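PDB 4WTP: beta-1,3-glucanosyltransferase from Rhizomucor miehei CAU432, which is a carbohydrate-active enzyme of glycoside hydrolase family 17, built around a parallel beta/alpha barrel. Local coordinates for residues G193-I196 and D197-A200; A200-L203 and M204-D208. All coordinates share one frame; numbering follows the deposited sequence.

Interaction 1: residues G193-I196 and D197-A200; sequences GVTI and DNAA
Thr195 and Asn198 meet across the first turn of helix 196-212. The methyl CG2 of Thr195 lies 3.3 Å from ND2 of the Asn198 amide, the side chains meeting at a slant. The Asn198 backbone N-H gives a hydrogen bond to Thr195 O (3.0 Å), approaching from above the carbonyl plane. The next bond repeats the three-residue spacing: Ala199 N reaches Ile196 O at 3.1 Å and nearly straight (170°), but 68° out of the carbonyl plane. Val194 CG1 meets the Asn198 side chain nearer its root, 3.8 Å from Asn198 CB; it stands anti to the backbone N (chi1 177°), a rotation that carries it to the helix.

Two waters bridge this turn. One lies 2.6 Å from Thr195 OG1 and accepts from Asp197 N. The other donates to Ile196 O and accepts from Ala200 N, the pair that a regular i to i+4 helical bond would join. Farther out, Ser236 OG hydrogen-bonds to Val194 O, and Ile196 and Ala199 rest against Trp226. Early helix N-H groups are thus served partly by solvent, and exposed Asp197, its side chain touching Lys245 near the positive end of the helix dipole, may have its ionised carboxylate stabilised.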
loop_
_atom_site.group_PDB
_atom_site.type_symbol
_atom_site.label_atom_id
_atom_site.label_comp_id
_atom_site.label_asym_id
_atom_site.label_seq_id
_atom_site.Cartn_x
_atom_site.Cartn_y
_atom_site.Cartn_z
ATOM N N GLY A 193 -14.767 -2.220 -13.244
ATOM C CA GLY A 193 -16.188 -2.028 -13.542
ATOM C C GLY A 193 -17.116 -2.955 -12.777
ATOM O O GLY A 193 -18.290 -3.101 -13.153
ATOM N N VAL A 194 -16.621 -3.584 -11.709
ATOM C CA VAL A 194 -17.415 -4.509 -10.877
ATOM C C VAL A 194 -18.397 -3.722 -9.995
ATOM O O VAL A 194 -18.009 -2.751 -9.331
ATOM C CB VAL A 194 -16.492 -5.382 -10.024
ATOM C CG1 VAL A 194 -17.277 -6.307 -9.099
ATOM C CG2 VAL A 194 -15.563 -6.193 -10.940
ATOM N N THR A 195 -19.657 -4.116 -10.010
ATOM C CA THR A 195 -20.655 -3.417 -9.195
ATOM C C THR A 195 -20.318 -3.612 -7.714
ATOM O O THR A 195 -19.788 -4.652 -7.312
ATOM C CB THR A 195 -22.083 -3.889 -9.529
ATOM O OG1 THR A 195 -23.050 -3.013 -8.924
ATOM C CG2 THR A 195 -22.321 -5.327 -9.058
ATOM N N ILE A 196 -20.699 -2.631 -6.900
ATOM C CA ILE A 196 -20.278 -2.621 -5.512
ATOM C C ILE A 196 -20.602 -3.915 -4.732
ATOM O O ILE A 196 -19.791 -4.396 -3.922
ATOM C CB ILE A 196 -20.814 -1.360 -4.799
ATOM C CG1 ILE A 196 -20.320 -1.302 -3.341
ATOM C CG2 ILE A 196 -22.353 -1.235 -4.906
ATOM C CD1 ILE A 196 -18.801 -1.259 -3.159
ATOM N N ASP A 197 -21.783 -4.494 -4.941
ATOM C CA ASP A 197 -22.179 -5.662 -4.153
ATOM C C ASP A 197 -21.247 -6.850 -4.345
ATOM O O ASP A 197 -21.157 -7.742 -3.482
ATOM C CB ASP A 197 -23.619 -6.080 -4.497
ATOM C CG ASP A 197 -24.644 -5.118 -4.001
ATOM O OD1 ASP A 197 -24.299 -4.205 -3.240
ATOM O OD2 ASP A 197 -25.824 -5.312 -4.359
ATOM N N ASN A 198 -20.595 -6.878 -5.508
ATOM C CA ASN A 198 -19.705 -7.957 -5.891
ATOM C C ASN A 198 -18.205 -7.619 -5.697
ATOM O O ASN A 198 -17.366 -8.442 -5.962
ATOM C CB ASN A 198 -19.932 -8.327 -7.385
ATOM C CG ASN A 198 -21.398 -8.533 -7.779
ATOM O OD1 ASN A 198 -22.273 -8.618 -6.939
ATOM N ND2 ASN A 198 -21.657 -8.585 -9.082
ATOM N N ALA A 199 -17.883 -6.416 -5.247
ATOM C CA ALA A 199 -16.510 -5.941 -5.332
ATOM C C ALA A 199 -15.550 -6.656 -4.371
ATOM O O ALA A 199 -14.463 -7.110 -4.797
ATOM C CB ALA A 199 -16.486 -4.447 -5.133
ATOM N N ALA A 200 -15.929 -6.796 -3.100
ATOM C CA ALA A 200 -15.055 -7.480 -2.152
ATOM C C ALA A 200 -14.915 -8.953 -2.508
ATOM O O ALA A 200 -13.843 -9.551 -2.293
ATOM C CB ALA A 200 -15.574 -7.317 -0.752
HETATM O O HOH W 1 -24.014 -3.741 -6.605
HETATM O O HOH W 2 -18.297 -5.498 -1.806
#

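Interaction 2: residues A200-L203 and M204-D208; sequences ADTL and MSHYD
Thr202 and His206, one helical turn apart, run side by side in the same direction and form the close-fitting part of this contact. The methyl CG2 of Thr202 sits over a face of the imidazole, 3.9 Å from the ring centroid and 29° off its normal, in a CH-pi contact. The torsion that sets OG1 beside the backbone N (chi1 -66°) leaves CG2 anti to that N and leaning to the ring, while OG1 itself bonds back to Asn198 O. Thr202 O lies over the same ring face, nearer the rim and 3.4 Å from His206 CG; this oxygen also accepts a hydrogen bond from His206 N at 3.0 Å. With NE2 hydrogen-bonded to Glu192 and the ring stacked on Tyr169, the imidazole is restrained in its rotation.

The helix is the crossover of a beta-alpha-beta unit, connecting strand 182-186 to strand 219-223. Its buried side carries Leu203, which packs on Met185 of the first strand and on Tyr246 and Val250 of helix 240-256, and Tyr207, whose hydroxyl bonds to Val219 O at the start of the second. Tyr207 N hydrogen-bonds to Leu203 O (2.9 Å).

Asp201 and Ser205 face the exposed side, where the backbone bond from Ser205 N to Asp201 O (3.0 Å) joins them. A water donates to Asp201 O (2.9 Å).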
loop_
_atom_site.group_PDB
_atom_site.type_symbol
_atom_site.label_atom_id
_atom_site.label_comp_id
_atom_site.label_asym_id
_atom_site.label_seq_id
_atom_site.Cartn_x
_atom_site.Cartn_y
_atom_site.Cartn_z
ATOM N N ALA A 200 -15.929 -6.796 -3.100
ATOM C CA ALA A 200 -15.055 -7.480 -2.152
ATOM C C ALA A 200 -14.915 -8.953 -2.508
ATOM O O ALA A 200 -13.843 -9.551 -2.293
ATOM C CB ALA A 200 -15.574 -7.317 -0.752
ATOM N N ASP A 201 -15.980 -9.528 -3.055
ATOM C CA ASP A 201 -15.884 -10.936 -3.426
ATOM C C ASP A 201 -14.870 -11.091 -4.587
ATOM O O ASP A 201 -14.054 -12.039 -4.578
ATOM C CB ASP A 201 -17.262 -11.478 -3.779
ATOM C CG ASP A 201 -18.210 -11.533 -2.563
ATOM O OD1 ASP A 201 -17.750 -11.612 -1.391
ATOM O OD2 ASP A 201 -19.433 -11.470 -2.781
ATOM N N THR A 202 -14.900 -10.191 -5.583
ATOM C CA THR A 202 -13.951 -10.205 -6.711
ATOM C C THR A 202 -12.537 -9.996 -6.179
ATOM O O THR A 202 -11.603 -10.623 -6.674
ATOM C CB THR A 202 -14.286 -9.079 -7.702
ATOM O OG1 THR A 202 -15.557 -9.348 -8.291
ATOM C CG2 THR A 202 -13.250 -8.944 -8.821
ATOM N N LEU A 203 -12.352 -9.105 -5.193
ATOM C CA LEU A 203 -11.040 -8.899 -4.591
ATOM C C LEU A 203 -10.507 -10.241 -4.080
ATOM O O LEU A 203 -9.357 -10.575 -4.282
ATOM C CB LEU A 203 -11.162 -7.923 -3.420
ATOM C CG LEU A 203 -9.846 -7.701 -2.668
ATOM C CD1 LEU A 203 -8.926 -6.840 -3.522
ATOM C CD2 LEU A 203 -10.097 -7.003 -1.347
ATOM N N MET A 204 -11.356 -11.019 -3.420
ATOM C CA MET A 204 -10.934 -12.294 -2.864
ATOM C C MET A 204 -10.592 -13.325 -3.944
ATOM O O MET A 204 -9.645 -14.111 -3.780
ATOM C CB MET A 204 -11.990 -12.833 -1.885
ATOM C CG MET A 204 -12.015 -12.133 -0.526
ATOM S SD MET A 204 -10.493 -12.289 0.444
ATOM C CE MET A 204 -9.834 -13.840 -0.146
ATOM N N SER A 205 -11.352 -13.327 -5.029
ATOM C CA SER A 205 -11.032 -14.192 -6.166
ATOM C C SER A 205 -9.659 -13.861 -6.737
ATOM O O SER A 205 -8.863 -14.752 -7.065
ATOM C CB SER A 205 -12.100 -14.088 -7.243
ATOM O OG SER A 205 -13.230 -14.824 -6.845
ATOM N N HIS A 206 -9.362 -12.574 -6.855
ATOM C CA HIS A 206 -8.057 -12.140 -7.352
ATOM C C HIS A 206 -6.967 -12.532 -6.366
ATOM O O HIS A 206 -5.900 -13.020 -6.791
ATOM C CB HIS A 206 -8.041 -10.637 -7.611
ATOM C CG HIS A 206 -8.913 -10.203 -8.743
ATOM N ND1 HIS A 206 -9.448 -11.064 -9.633
ATOM C CD2 HIS A 206 -9.304 -8.939 -9.136
ATOM C CE1 HIS A 206 -10.161 -10.371 -10.548
ATOM N NE2 HIS A 206 -10.082 -9.074 -10.234
ATOM N N TYR A 207 -7.250 -12.414 -5.059
ATOM C CA TYR A 207 -6.308 -12.864 -4.051
ATOM C C TYR A 207 -5.964 -14.335 -4.251
ATOM O O TYR A 207 -4.809 -14.708 -4.179
ATOM C CB TYR A 207 -6.898 -12.620 -2.657
ATOM C CG TYR A 207 -6.054 -13.133 -1.531
ATOM C CD1 TYR A 207 -5.003 -12.359 -1.042
ATOM C CD2 TYR A 207 -6.270 -14.408 -0.981
ATOM C CE1 TYR A 207 -4.197 -12.815 -0.032
ATOM C CE2 TYR A 207 -5.445 -14.877 0.038
ATOM C CZ TYR A 207 -4.417 -14.062 0.521
ATOM O OH TYR A 207 -3.561 -14.498 1.524
ATOM N N ASP A 208 -6.973 -15.150 -4.534
ATOM C CA ASP A 208 -6.717 -16.586 -4.696
ATOM C C ASP A 208 -5.842 -16.862 -5.909
ATOM O O ASP A 208 -5.069 -17.819 -5.893
ATOM C CB ASP A 208 -8.032 -17.357 -4.791
ATOM C CG ASP A 208 -8.753 -17.443 -3.461
ATOM O OD1 ASP A 208 -8.100 -17.229 -2.410
ATOM O OD2 ASP A 208 -9.953 -17.763 -3.479
HETATM O O HOH W 3 -14.460 -14.725 -3.587
#

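Interactions 1 and 2 follow each other along the chain and share Ala200, their centres about 10 Å apart. Interaction 1 covers the entry from the loop after strand 182-186 into helix 196-212; interaction 2 continues along that helix on its way to strand 219-223. They also touch directly, with Val194 CG1 of the loop 3.6 Å from Thr202 OG1. Helix 240-256 packs against residues of both, so the neighbouring helix backs the start as well as the middle of this one. Together they follow part of the crossover, from a water-bridged first turn to regular helix packed on the barrel strands.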